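Local coordinates for protein halotolerant alpha-type carbonic anhydrase (dCA II) (PDB 1Y7W) that catalyses the reversible, zinc-dependent hydration of carbon dioxide to bicarbonate and proton, and tolerates high salt in the alga Dunaliella salina, at residues M101-D106 against V206-I211; E137-G142 against R276-L281; N184-Q189 against M256-D261; S230-G235 against V240-F245. All blocks are in the same frame, centred on the assembly; numbering follows the deposited sequence.

Contact 1: M101-D106 against V206-I211; sequences MKVTFD and VSIDNI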
loop_
_atom_site.group_PDB
_atom_site.type_symbol
_atom_site.label_atom_id
_atom_site.label_comp_id
_atom_site.label_asym_id
_atom_site.label_seq_id
_atom_site.Cartn_x
_atom_site.Cartn_y
_atom_site.Cartn_z
ATOM N N MET A 101 -0.498 10.348 -2.344
ATOM C CA MET A 101 0.673 10.836 -1.603
ATOM C C MET A 101 1.825 9.861 -1.502
ATOM O O MET A 101 2.274 9.513 -0.412
ATOM C CB MET A 101 0.236 11.297 -0.208
ATOM C CG MET A 101 -0.666 12.539 -0.329
ATOM S SD MET A 101 -0.895 13.462 1.225
ATOM C CE MET A 101 0.774 13.907 1.333
ATOM N N LYS A 102 2.260 9.400 -2.656
ATOM C CA LYS A 102 3.338 8.428 -2.732
ATOM C C LYS A 102 4.606 8.952 -2.073
ATOM O O LYS A 102 4.983 10.100 -2.317
ATOM C CB LYS A 102 3.671 8.156 -4.197
ATOM C CG LYS A 102 4.686 7.016 -4.312
ATOM C CD LYS A 102 4.765 6.542 -5.762
ATOM C CE LYS A 102 5.556 7.534 -6.650
ATOM N NZ LYS A 102 5.864 6.936 -8.052
ATOM N N VAL A 103 5.301 8.080 -1.332
ATOM C CA VAL A 103 6.531 8.427 -0.654
ATOM C C VAL A 103 7.590 7.501 -1.246
ATOM O O VAL A 103 7.361 6.293 -1.388
ATOM C CB VAL A 103 6.414 8.242 0.873
ATOM C CG1 VAL A 103 7.809 8.422 1.587
ATOM C CG2 VAL A 103 5.416 9.245 1.447
ATOM N N THR A 104 8.698 8.103 -1.689
ATOM C CA THR A 104 9.826 7.359 -2.253
ATOM C C THR A 104 11.036 7.643 -1.343
ATOM O O THR A 104 11.009 8.541 -0.475
ATOM C CB THR A 104 10.141 7.819 -3.713
ATOM O OG1 THR A 104 10.150 9.255 -3.757
ATOM C CG2 THR A 104 9.049 7.307 -4.712
ATOM N N PHE A 105 12.121 6.893 -1.523
ATOM C CA PHE A 105 13.250 7.051 -0.632
ATOM C C PHE A 105 14.425 6.256 -1.215
ATOM O O PHE A 105 14.278 5.590 -2.221
ATOM C CB PHE A 105 12.849 6.497 0.764
ATOM C CG PHE A 105 11.960 5.243 0.702
ATOM C CD1 PHE A 105 12.467 4.020 0.290
ATOM C CD2 PHE A 105 10.555 5.356 0.910
ATOM C CE1 PHE A 105 11.575 2.892 0.061
ATOM C CE2 PHE A 105 9.682 4.283 0.694
ATOM C CZ PHE A 105 10.195 3.041 0.268
ATOM N N ASP A 106 15.593 6.372 -0.599
ATOM C CA ASP A 106 16.719 5.606 -1.085
ATOM C C ASP A 106 16.385 4.118 -0.898
ATOM O O ASP A 106 15.804 3.741 0.122
ATOM C CB ASP A 106 17.943 5.969 -0.268
ATOM C CG ASP A 106 18.469 7.343 -0.590
ATOM O OD1 ASP A 106 19.168 7.902 0.278
ATOM O OD2 ASP A 106 18.180 7.847 -1.690
ATOM N N VAL A 206 8.922 15.977 -3.025
ATOM C CA VAL A 206 9.129 16.995 -2.002
ATOM C C VAL A 206 9.816 16.343 -0.780
ATOM O O VAL A 206 9.338 15.365 -0.234
ATOM C CB VAL A 206 7.727 17.573 -1.594
ATOM C CG1 VAL A 206 7.804 18.541 -0.367
ATOM C CG2 VAL A 206 7.105 18.235 -2.857
ATOM N N SER A 207 10.936 16.892 -0.332
ATOM C CA SER A 207 11.643 16.289 0.804
ATOM C C SER A 207 10.923 16.279 2.114
ATOM O O SER A 207 10.331 17.271 2.495
ATOM C CB SER A 207 12.989 16.987 1.000
ATOM O OG SER A 207 13.782 16.702 -0.143
ATOM N N ILE A 208 10.963 15.141 2.805
ATOM C CA ILE A 208 10.384 15.062 4.107
ATOM C C ILE A 208 11.424 14.316 4.976
ATOM O O ILE A 208 12.414 13.818 4.437
ATOM C CB ILE A 208 9.032 14.330 4.098
ATOM C CG1 ILE A 208 9.186 12.986 3.407
ATOM C CG2 ILE A 208 7.960 15.221 3.460
ATOM C CD1 ILE A 208 7.990 12.026 3.665
ATOM N N ASP A 209 11.200 14.284 6.279
ATOM C CA ASP A 209 12.120 13.676 7.225
ATOM C C ASP A 209 12.230 12.176 7.032
ATOM O O ASP A 209 11.314 11.539 6.498
ATOM C CB ASP A 209 11.674 13.882 8.683
ATOM C CG ASP A 209 11.716 15.329 9.138
ATOM O OD1 ASP A 209 12.410 16.148 8.531
ATOM O OD2 ASP A 209 11.034 15.622 10.141
ATOM N N ASN A 210 13.330 11.618 7.535
ATOM C CA ASN A 210 13.549 10.187 7.448
ATOM C C ASN A 210 12.475 9.476 8.219
ATOM O O ASN A 210 11.890 10.032 9.149
ATOM C CB ASN A 210 14.887 9.834 8.033
ATOM C CG ASN A 210 16.016 10.306 7.178
ATOM O OD1 ASN A 210 15.882 10.475 5.940
ATOM N ND2 ASN A 210 17.169 10.498 7.822
ATOM N N ILE A 211 12.249 8.210 7.873
ATOM C CA ILE A 211 11.162 7.459 8.504
ATOM C C ILE A 211 11.616 6.124 9.112
ATOM O O ILE A 211 12.241 5.318 8.419
ATOM C CB ILE A 211 10.106 7.148 7.407
ATOM C CG1 ILE A 211 9.591 8.487 6.821
ATOM C CG2 ILE A 211 8.983 6.251 7.964
ATOM C CD1 ILE A 211 8.615 8.277 5.616
#
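Val103 meets Ile208 and Ile211 through methyl groups alone, and no hydrogen bond joins 101-106 to 206-211. A single branch of the valine does all the touching. Its CG1 lies 4.2 Å from Ile208 CD1 and 4.1 Å from Ile211 CD1, while Ile208 CD1 and Ile211 CD1 are themselves 4.3 Å apart, so the three methyls form a nearly equilateral triangle. The two isoleucines reach it differently. Ile211 comes end-on, its CD1 running straight at the valine methyl; its CG1 stands opposite its own carbonyl carbon (chi1 -60°) and the chain is extended beyond it. Ile208 approaches at a slant, with CG1 wedged between its backbone N and carbonyl carbon (chi1 52°), a less roomy rotamer that carries CD1 out toward Val103. The spacings are those of easy van der Waals contact, with no sign of strain. The backbones stay well apart, Val103 CA being 9.0 Å from Ile208 CA, because another strand runs between them. Val95 of that strand, 94-95, packs against both Val103 and Ile208, while Phe129 of strand 120-133 touches Val103 and Ile211. Phe182 and Gln189 of helix 181-195 add their side chains at Ile211 and Ile208 respectively. The arrangement belongs to a small three-stranded antiparallel sheet in which 103-104 and 206-207 are the outer strands: the apolar side chains of Val103 and of the chain just after 206-207 meet across the central strand, beside the large mixed sheet of the carbonic anhydrase fold.

Contact 2: E137-G142 against R276-L281; sequences EHTING and RMIQDL
The backbones of Glu137 and Arg276 approach to 5.8 Å between their CA atoms, an irregular chain running past the turn that leads into strand 139-140. This is the outer shell of the zinc site, where, as in other alpha-type carbonic anhydrases, a buried glutamate is paired with a threonine next to the metal. The carboxylate of Glu137 works in two directions. OE2 accepts the backbone N-H of Arg276 at 2.9 Å, in a fairly straight bond (164°) that arrives on the anti side and 26° out of the carboxylate plane; OE1 is hydrogen-bonded to Thr232 OG1. With both oxygens held, the group can hardly rotate. If an alanine stood at Glu137, Arg276 N and the Thr232 hydroxyl would both probably lose their partner, and that hydroxyl would be freer to turn. A water lies between the two main chains, 2.9 Å from Glu137 O and 2.7 Å from Arg276 O. Next to it, Ile278 lays its CG2 methyl against Glu137 O at 3.4 Å and, more loosely, near Thr139 OG1, a hydroxyl bound to Asp55. The fully extended Arg276 side chain leads elsewhere, to Gln51. Gln279 NE2 sits 3.2 Å above the plane of the Arg276 guanidinium, toward its rim, and donates a hydrogen bond to Met277 O at 3.1 Å.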
loop_
_atom_site.group_PDB
_atom_site.type_symbol
_atom_site.label_atom_id
_atom_site.label_comp_id
_atom_site.label_asym_id
_atom_site.label_seq_id
_atom_site.Cartn_x
_atom_site.Cartn_y
_atom_site.Cartn_z
ATOM N N GLU A 137 -9.093 -0.065 0.475
ATOM C CA GLU A 137 -9.294 -1.025 -0.627
ATOM C C GLU A 137 -9.706 -2.375 -0.017
ATOM O O GLU A 137 -10.771 -2.937 -0.339
ATOM C CB GLU A 137 -7.988 -1.139 -1.435
ATOM C CG GLU A 137 -7.682 0.196 -2.098
ATOM C CD GLU A 137 -6.864 0.040 -3.385
ATOM O OE1 GLU A 137 -5.787 -0.593 -3.335
ATOM O OE2 GLU A 137 -7.298 0.549 -4.421
ATOM N N HIS A 138 -8.883 -2.931 0.871
ATOM C CA HIS A 138 -9.339 -4.171 1.524
ATOM C C HIS A 138 -10.378 -3.824 2.604
ATOM O O HIS A 138 -10.417 -2.670 3.056
ATOM C CB HIS A 138 -8.217 -4.904 2.260
ATOM C CG HIS A 138 -7.203 -5.488 1.339
ATOM N ND1 HIS A 138 -6.171 -4.732 0.807
ATOM C CD2 HIS A 138 -7.109 -6.722 0.779
ATOM C CE1 HIS A 138 -5.490 -5.482 -0.049
ATOM N NE2 HIS A 138 -6.036 -6.684 -0.089
ATOM N N THR A 139 -11.227 -4.802 2.936
ATOM C CA THR A 139 -12.158 -4.653 4.054
ATOM C C THR A 139 -11.798 -5.819 4.987
ATOM O O THR A 139 -11.181 -6.800 4.547
ATOM C CB THR A 139 -13.659 -4.771 3.645
ATOM O OG1 THR A 139 -13.872 -5.962 2.889
ATOM C CG2 THR A 139 -14.114 -3.551 2.875
ATOM N N ILE A 140 -12.143 -5.705 6.279
ATOM C CA ILE A 140 -11.900 -6.738 7.276
ATOM C C ILE A 140 -13.294 -7.020 7.868
ATOM O O ILE A 140 -13.962 -6.120 8.399
ATOM C CB ILE A 140 -10.921 -6.254 8.386
ATOM C CG1 ILE A 140 -9.570 -5.858 7.744
ATOM C CG2 ILE A 140 -10.621 -7.400 9.337
ATOM C CD1 ILE A 140 -8.544 -5.327 8.796
ATOM N N ASN A 141 -13.719 -8.268 7.739
ATOM C CA ASN A 141 -15.070 -8.673 8.114
ATOM C C ASN A 141 -16.133 -7.726 7.537
ATOM O O ASN A 141 -17.116 -7.361 8.189
ATOM C CB ASN A 141 -15.161 -8.859 9.645
ATOM C CG ASN A 141 -14.192 -9.895 10.108
ATOM O OD1 ASN A 141 -14.137 -10.966 9.532
ATOM N ND2 ASN A 141 -13.384 -9.575 11.103
ATOM N N GLY A 142 -15.964 -7.351 6.265
ATOM C CA GLY A 142 -16.937 -6.463 5.630
ATOM C C GLY A 142 -16.876 -4.982 5.955
ATOM O O GLY A 142 -17.682 -4.207 5.456
ATOM N N ARG A 276 -10.030 0.824 -5.246
ATOM C CA ARG A 276 -10.615 -0.077 -6.230
ATOM C C ARG A 276 -11.615 -0.952 -5.426
ATOM O O ARG A 276 -11.342 -1.324 -4.266
ATOM C CB ARG A 276 -9.581 -1.049 -6.819
ATOM C CG ARG A 276 -10.238 -1.941 -7.869
ATOM C CD ARG A 276 -9.193 -3.019 -8.330
ATOM N NE ARG A 276 -9.640 -3.730 -9.539
ATOM C CZ ARG A 276 -9.010 -4.774 -10.062
ATOM N NH1 ARG A 276 -7.910 -5.228 -9.460
ATOM N NH2 ARG A 276 -9.467 -5.366 -11.178
ATOM N N MET A 277 -12.752 -1.300 -6.027
ATOM C CA MET A 277 -13.728 -2.163 -5.317
ATOM C C MET A 277 -13.181 -3.579 -5.010
ATOM O O MET A 277 -12.255 -4.091 -5.696
ATOM C CB MET A 277 -14.986 -2.318 -6.170
ATOM C CG MET A 277 -14.644 -2.886 -7.534
ATOM S SD MET A 277 -15.963 -2.670 -8.769
ATOM C CE MET A 277 -17.293 -3.479 -7.903
ATOM N N ILE A 278 -13.748 -4.244 -4.014
ATOM C CA ILE A 278 -13.245 -5.579 -3.690
ATOM C C ILE A 278 -13.551 -6.582 -4.823
ATOM O O ILE A 278 -14.495 -6.412 -5.587
ATOM C CB ILE A 278 -13.759 -6.135 -2.323
ATOM C CG1 ILE A 278 -15.242 -6.048 -2.281
ATOM C CG2 ILE A 278 -13.087 -5.372 -1.112
ATOM C CD1 ILE A 278 -15.818 -6.846 -1.118
ATOM N N GLN A 279 -12.747 -7.632 -4.888
ATOM C CA GLN A 279 -12.786 -8.611 -5.973
ATOM C C GLN A 279 -13.147 -9.983 -5.490
ATOM O O GLN A 279 -12.996 -10.294 -4.324
ATOM C CB GLN A 279 -11.390 -8.658 -6.627
ATOM C CG GLN A 279 -10.899 -7.293 -7.159
ATOM C CD GLN A 279 -11.638 -6.853 -8.406
ATOM O OE1 GLN A 279 -11.764 -7.608 -9.386
ATOM N NE2 GLN A 279 -12.172 -5.636 -8.373
ATOM N N ASP A 280 -13.606 -10.813 -6.418
ATOM C CA ASP A 280 -13.973 -12.168 -6.121
ATOM C C ASP A 280 -12.775 -13.001 -5.662
ATOM O O ASP A 280 -11.788 -13.027 -6.354
ATOM C CB ASP A 280 -14.571 -12.813 -7.344
ATOM C CG ASP A 280 -15.034 -14.236 -7.062
ATOM O OD1 ASP A 280 -15.965 -14.469 -6.258
ATOM O OD2 ASP A 280 -14.432 -15.137 -7.627
ATOM N N LEU A 281 -12.878 -13.658 -4.503
ATOM C CA LEU A 281 -11.787 -14.495 -3.967
ATOM C C LEU A 281 -11.531 -15.686 -4.894
ATOM O O LEU A 281 -10.411 -16.190 -5.034
ATOM C CB LEU A 281 -12.169 -15.002 -2.575
ATOM C CG LEU A 281 -11.059 -15.728 -1.809
ATOM C CD1 LEU A 281 -9.867 -14.753 -1.664
ATOM C CD2 LEU A 281 -11.556 -16.180 -0.448
HETATM O O HOH W 1 -12.627 -1.399 -1.882
#

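Contact 3: N184-Q189 against M256-D261; sequences NSLQTQ and MKLFVD
Leu258 pushes against Leu186 and Gln187 where two helices lie side by side, the nearest CA atoms, those of Gln187 and Leu258, being 6.2 Å apart. The apolar part of the contact belongs to the leucine. Its CG is turned opposite its own backbone N (chi1 167°), which sends both methyls at the facing helix: CD2 lies 4.0 Å from Gln187 CA and 4.2 Å from Leu186 CG. Gln187 and Leu258 run past each other in opposite senses, so the extended glutamine chain ends beside the base of the leucine, with Gln187 NE2 3.8 Å from Leu258 CB. No hydrogen bond joins the two segments directly. Polar bonding instead lies just beyond them: Gln187 NE2 donates both to Glu191 of its own helix and to the carbonyl of Glu254 in the other, and Asn184 OD1 is bonded to Gln255 NE2. Other polar side chains bond within their own helix. Thr188 OG1 gives its proton to Asn184 O at 2.9 Å, on the face of that carbonyl opposite Thr188 N. Gln189 NE2 folds back to Ser185 OG at 2.9 Å, in a rather bent bond (132°). Lys257 NZ forms a salt bridge with Asp261 OD1 at 2.7 Å, on the oxygen's syn lone pair, one turn further along helix 253-266, which is kinked near Leu258. Helix 253-266 packs on both helix 181-195 and strand 120-133: Leu258 faces the first, while the ring of the next residue, Phe259, meets Phe131 and His133 of the second.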
loop_
_atom_site.group_PDB
_atom_site.type_symbol
_atom_site.label_atom_id
_atom_site.label_comp_id
_atom_site.label_asym_id
_atom_site.label_seq_id
_atom_site.Cartn_x
_atom_site.Cartn_y
_atom_site.Cartn_z
ATOM N N ASN A 184 0.709 12.842 11.734
ATOM C CA ASN A 184 0.842 14.206 12.241
ATOM C C ASN A 184 2.102 14.892 11.744
ATOM O O ASN A 184 2.080 16.044 11.350
ATOM C CB ASN A 184 0.814 14.241 13.763
ATOM C CG ASN A 184 -0.168 15.249 14.253
ATOM O OD1 ASN A 184 -1.398 15.002 14.261
ATOM N ND2 ASN A 184 0.332 16.434 14.594
ATOM N N SER A 185 3.214 14.192 11.756
ATOM C CA SER A 185 4.443 14.785 11.307
ATOM C C SER A 185 4.362 15.112 9.840
ATOM O O SER A 185 4.762 16.207 9.442
ATOM C CB SER A 185 5.618 13.861 11.595
ATOM O OG SER A 185 6.762 14.268 10.874
ATOM N N LEU A 186 3.856 14.178 9.026
ATOM C CA LEU A 186 3.749 14.437 7.570
ATOM C C LEU A 186 2.884 15.674 7.292
ATOM O O LEU A 186 3.223 16.551 6.493
ATOM C CB LEU A 186 3.098 13.218 6.888
ATOM C CG LEU A 186 2.888 13.234 5.383
ATOM C CD1 LEU A 186 4.278 13.329 4.706
ATOM C CD2 LEU A 186 2.197 11.930 4.944
ATOM N N GLN A 187 1.753 15.728 7.951
ATOM C CA GLN A 187 0.818 16.838 7.803
ATOM C C GLN A 187 1.478 18.168 8.186
ATOM O O GLN A 187 1.343 19.163 7.475
ATOM C CB GLN A 187 -0.430 16.582 8.671
ATOM C CG GLN A 187 -1.400 17.746 8.695
ATOM C CD GLN A 187 -2.766 17.384 9.224
ATOM O OE1 GLN A 187 -2.897 16.791 10.297
ATOM N NE2 GLN A 187 -3.802 17.760 8.482
ATOM N N THR A 188 2.213 18.163 9.284
ATOM C CA THR A 188 2.890 19.347 9.790
ATOM C C THR A 188 3.964 19.778 8.828
ATOM O O THR A 188 4.097 20.957 8.532
ATOM C CB THR A 188 3.514 19.053 11.193
ATOM O OG1 THR A 188 2.453 18.856 12.138
ATOM C CG2 THR A 188 4.380 20.218 11.664
ATOM N N GLN A 189 4.755 18.821 8.348
ATOM C CA GLN A 189 5.794 19.135 7.407
ATOM C C GLN A 189 5.240 19.708 6.118
ATOM O O GLN A 189 5.748 20.692 5.573
ATOM C CB GLN A 189 6.585 17.882 7.051
ATOM C CG GLN A 189 7.445 17.317 8.176
ATOM C CD GLN A 189 8.151 16.070 7.698
ATOM O OE1 GLN A 189 9.093 16.135 6.885
ATOM N NE2 GLN A 189 7.666 14.913 8.159
ATOM N N MET A 256 -7.247 13.516 8.166
ATOM C CA MET A 256 -7.708 13.120 6.832
ATOM C C MET A 256 -7.820 14.309 5.883
ATOM O O MET A 256 -7.754 14.158 4.646
ATOM C CB MET A 256 -9.058 12.389 6.928
ATOM C CG MET A 256 -8.945 10.977 7.495
ATOM S SD MET A 256 -7.707 9.900 6.628
ATOM C CE MET A 256 -8.425 9.911 4.962
ATOM N N LYS A 257 -7.970 15.504 6.457
ATOM C CA LYS A 257 -8.076 16.700 5.633
ATOM C C LYS A 257 -6.831 16.903 4.773
ATOM O O LYS A 257 -6.924 17.440 3.670
ATOM C CB LYS A 257 -8.298 17.956 6.513
ATOM C CG LYS A 257 -8.256 19.300 5.725
ATOM C CD LYS A 257 -9.053 20.425 6.458
ATOM C CE LYS A 257 -8.870 21.800 5.763
ATOM N NZ LYS A 257 -7.434 22.164 5.741
ATOM N N LEU A 258 -5.674 16.448 5.257
ATOM C CA LEU A 258 -4.437 16.601 4.473
ATOM C C LEU A 258 -4.625 15.966 3.074
ATOM O O LEU A 258 -4.215 16.542 2.060
ATOM C CB LEU A 258 -3.260 15.904 5.172
ATOM C CG LEU A 258 -1.975 15.707 4.318
ATOM C CD1 LEU A 258 -1.265 17.060 4.197
ATOM C CD2 LEU A 258 -1.024 14.726 4.980
ATOM N N PHE A 259 -5.226 14.772 3.034
ATOM C CA PHE A 259 -5.427 14.078 1.763
ATOM C C PHE A 259 -6.316 14.824 0.787
ATOM O O PHE A 259 -6.046 14.837 -0.430
ATOM C CB PHE A 259 -5.923 12.639 2.023
ATOM C CG PHE A 259 -4.909 11.807 2.760
ATOM C CD1 PHE A 259 -5.063 11.495 4.100
ATOM C CD2 PHE A 259 -3.756 11.382 2.100
ATOM C CE1 PHE A 259 -4.100 10.772 4.781
ATOM C CE2 PHE A 259 -2.780 10.651 2.766
ATOM C CZ PHE A 259 -2.957 10.342 4.118
ATOM N N VAL A 260 -7.369 15.458 1.294
ATOM C CA VAL A 260 -8.231 16.249 0.412
ATOM C C VAL A 260 -7.501 17.490 -0.099
ATOM O O VAL A 260 -7.509 17.816 -1.297
ATOM C CB VAL A 260 -9.488 16.776 1.155
ATOM C CG1 VAL A 260 -10.440 17.402 0.145
ATOM C CG2 VAL A 260 -10.122 15.719 1.874
ATOM N N ASP A 261 -6.883 18.218 0.828
ATOM C CA ASP A 261 -6.163 19.421 0.447
ATOM C C ASP A 261 -5.127 19.161 -0.670
ATOM O O ASP A 261 -5.067 19.870 -1.673
ATOM C CB ASP A 261 -5.484 20.022 1.673
ATOM C CG ASP A 261 -6.485 20.674 2.665
ATOM O OD1 ASP A 261 -6.040 20.953 3.790
ATOM O OD2 ASP A 261 -7.697 20.895 2.340
#

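Contact 4: S230-G235 against V240-F245; sequences SLTTPG and VKWHVF. With ACY (acetic acid), chain E.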
loop_
_atom_site.group_PDB
_atom_site.type_symbol
_atom_site.label_atom_id
_atom_site.label_comp_id
_atom_site.label_asym_id
_atom_site.label_seq_id
_atom_site.Cartn_x
_atom_site.Cartn_y
_atom_site.Cartn_z
ATOM N N SER A 230 -3.026 -9.131 -6.713
ATOM C CA SER A 230 -2.630 -8.291 -7.812
ATOM C C SER A 230 -2.388 -6.842 -7.462
ATOM O O SER A 230 -2.639 -6.431 -6.336
ATOM C CB SER A 230 -3.774 -8.315 -8.834
ATOM O OG SER A 230 -4.845 -7.411 -8.481
ATOM N N LEU A 231 -1.883 -6.069 -8.425
ATOM C CA LEU A 231 -1.797 -4.613 -8.246
ATOM C C LEU A 231 -3.292 -4.195 -8.165
ATOM O O LEU A 231 -4.159 -4.817 -8.827
ATOM C CB LEU A 231 -1.209 -3.894 -9.482
ATOM C CG LEU A 231 0.242 -4.312 -9.748
ATOM C CD1 LEU A 231 0.768 -3.709 -11.041
ATOM C CD2 LEU A 231 1.048 -3.838 -8.593
ATOM N N THR A 232 -3.581 -3.122 -7.424
ATOM C CA THR A 232 -4.989 -2.664 -7.342
ATOM C C THR A 232 -5.234 -1.460 -8.283
ATOM O O THR A 232 -6.239 -0.788 -8.187
ATOM C CB THR A 232 -5.384 -2.309 -5.884
ATOM O OG1 THR A 232 -4.582 -1.206 -5.449
ATOM C CG2 THR A 232 -5.175 -3.519 -4.946
ATOM N N THR A 233 -4.282 -1.195 -9.194
ATOM C CA THR A 233 -4.421 -0.167 -10.195
ATOM C C THR A 233 -4.087 -0.853 -11.509
ATOM O O THR A 233 -3.358 -1.874 -11.500
ATOM C CB THR A 233 -3.375 0.989 -10.041
ATOM O OG1 THR A 233 -2.046 0.442 -9.986
ATOM C CG2 THR A 233 -3.637 1.793 -8.732
ATOM N N PRO A 234 -4.619 -0.341 -12.635
ATOM C CA PRO A 234 -4.280 -1.001 -13.928
ATOM C C PRO A 234 -2.727 -0.971 -14.106
ATOM O O PRO A 234 -2.122 0.013 -13.719
ATOM C CB PRO A 234 -4.963 -0.115 -14.952
ATOM C CG PRO A 234 -6.285 0.320 -14.224
ATOM C CD PRO A 234 -5.752 0.631 -12.799
ATOM N N GLY A 235 -2.095 -1.961 -14.758
ATOM C CA GLY A 235 -2.764 -3.097 -15.399
ATOM C C GLY A 235 -3.224 -4.280 -14.536
ATOM O O GLY A 235 -3.455 -5.345 -15.088
ATOM N N VAL A 240 1.523 -10.068 -6.997
ATOM C CA VAL A 240 1.680 -9.544 -5.635
ATOM C C VAL A 240 1.388 -10.492 -4.495
ATOM O O VAL A 240 0.301 -11.066 -4.436
ATOM C CB VAL A 240 0.751 -8.321 -5.371
ATOM C CG1 VAL A 240 0.909 -7.845 -3.903
ATOM C CG2 VAL A 240 1.091 -7.194 -6.315
ATOM N N LYS A 241 2.346 -10.653 -3.573
ATOM C CA LYS A 241 2.075 -11.442 -2.367
ATOM C C LYS A 241 1.572 -10.356 -1.373
ATOM O O LYS A 241 2.318 -9.427 -1.013
ATOM C CB LYS A 241 3.352 -12.079 -1.820
ATOM C CG LYS A 241 3.963 -13.075 -2.766
ATOM C CD LYS A 241 2.965 -14.095 -3.299
ATOM C CE LYS A 241 3.705 -15.185 -4.051
ATOM N NZ LYS A 241 2.676 -16.166 -4.576
ATOM N N TRP A 242 0.306 -10.469 -0.953
ATOM C CA TRP A 242 -0.275 -9.474 -0.073
ATOM C C TRP A 242 -0.112 -9.847 1.401
ATOM O O TRP A 242 -0.180 -11.035 1.773
ATOM C CB TRP A 242 -1.801 -9.280 -0.403
ATOM C CG TRP A 242 -2.017 -8.314 -1.545
ATOM C CD1 TRP A 242 -2.203 -8.606 -2.886
ATOM C CD2 TRP A 242 -2.004 -6.914 -1.437
ATOM N NE1 TRP A 242 -2.324 -7.445 -3.614
ATOM C CE2 TRP A 242 -2.204 -6.387 -2.736
ATOM C CE3 TRP A 242 -1.845 -6.034 -0.354
ATOM C CZ2 TRP A 242 -2.258 -5.008 -2.986
ATOM C CZ3 TRP A 242 -1.904 -4.675 -0.587
ATOM C CH2 TRP A 242 -2.110 -4.166 -1.913
ATOM N N HIS A 243 0.100 -8.830 2.232
ATOM C CA HIS A 243 0.220 -9.024 3.683
ATOM C C HIS A 243 -0.631 -7.883 4.280
ATOM O O HIS A 243 -0.172 -6.752 4.400
ATOM C CB HIS A 243 1.682 -8.895 4.149
ATOM C CG HIS A 243 2.657 -9.722 3.365
ATOM N ND1 HIS A 243 2.993 -9.437 2.054
ATOM C CD2 HIS A 243 3.337 -10.848 3.691
ATOM C CE1 HIS A 243 3.819 -10.367 1.604
ATOM N NE2 HIS A 243 4.042 -11.234 2.571
ATOM N N VAL A 244 -1.878 -8.169 4.634
ATOM C CA VAL A 244 -2.758 -7.146 5.185
ATOM C C VAL A 244 -2.843 -7.269 6.718
ATOM O O VAL A 244 -3.417 -8.227 7.216
ATOM C CB VAL A 244 -4.153 -7.277 4.550
ATOM C CG1 VAL A 244 -5.051 -6.172 5.056
ATOM C CG2 VAL A 244 -4.021 -7.189 3.042
ATOM N N PHE A 245 -2.210 -6.339 7.446
ATOM C CA PHE A 245 -2.220 -6.357 8.911
ATOM C C PHE A 245 -3.611 -6.075 9.404
ATOM O O PHE A 245 -4.204 -5.131 8.991
ATOM C CB PHE A 245 -1.211 -5.335 9.433
ATOM C CG PHE A 245 0.185 -5.797 9.207
ATOM C CD1 PHE A 245 0.922 -6.345 10.258
ATOM C CD2 PHE A 245 0.703 -5.865 7.900
ATOM C CE1 PHE A 245 2.182 -6.966 10.033
ATOM C CE2 PHE A 245 1.948 -6.480 7.636
ATOM C CZ PHE A 245 2.696 -7.028 8.719
HETATM C C ACY E . -0.503 -1.881 -5.126
HETATM O O ACY E . -0.619 -1.237 -3.992
HETATM O OXT ACY E . -1.465 -2.121 -5.866
HETATM C CH3 ACY E . 0.912 -2.290 -5.479
#
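Lining the zinc pocket, the loop after strand 224-229 lies against the start of strand 240-251, and Ser230 meets Trp242 by a hydrogen bond. Trp242 NE1 donates to Ser230 O at 2.9 Å (155°), with the oxygen almost exactly in the indole plane. Farther along the ring, Thr232 CG2 comes obliquely to within 3.8 Å of Trp242 CZ2, while Val240 CG1 rests over the rim of one ring face. Val240 also grips the loop: CG2, opposite its own carbonyl carbon, is 3.7 Å from Ser230 C and 4.1 Å from Leu231 CD2, which crosses it at about a right angle. Exchanging Trp242 for a leucine would probably leave Ser230 O without its N-H donor and open a gap beside the Thr232 methyl. An acetic acid molecule, probably from the crystallisation liquor, occupies the pocket. Thr232 N donates to its OXT at 2.8 Å in a nearly straight bond (167°), and its methyl carbon CH3 lies 3.5 Å from Leu231 CD2. The side chain of Thr232, whose hydroxyl is held by Glu137, comes within about 4 Å of the zinc ion. Tyr227 stacks on Trp242, and His150, a zinc ligand, meets the same indole edge-to-face. A threonine beside the metal, with leucine, valine and tryptophan forming an apolar wall, is the arrangement of the carbon dioxide pocket in alpha-type carbonic anhydrases.

How the contacts relate
Contacts 2 and 4 together build one side of the active site. Their centres are 11 Å apart and they are joined by Glu137 OE1 and Thr232 OG1 at 2.5 Å, both side chains lying about 4 Å from the zinc ion; His138 also meets Trp242 edge-to-face. Contacts 1 and 3, 14 Å apart between centres, form a second pair: Gln189 OE1 accepts from Asp209 N at 2.9 Å, and Met101 SD packs 3.6 Å from Phe259 CD2. The two pairs do not touch. Contacts 1 and 2 lie on opposite sides of the chain's centre, 28 Å apart between centres. The chain itself links the pairs, since strand 240-251 of contact 4 is followed by helix 253-266 of contact 3.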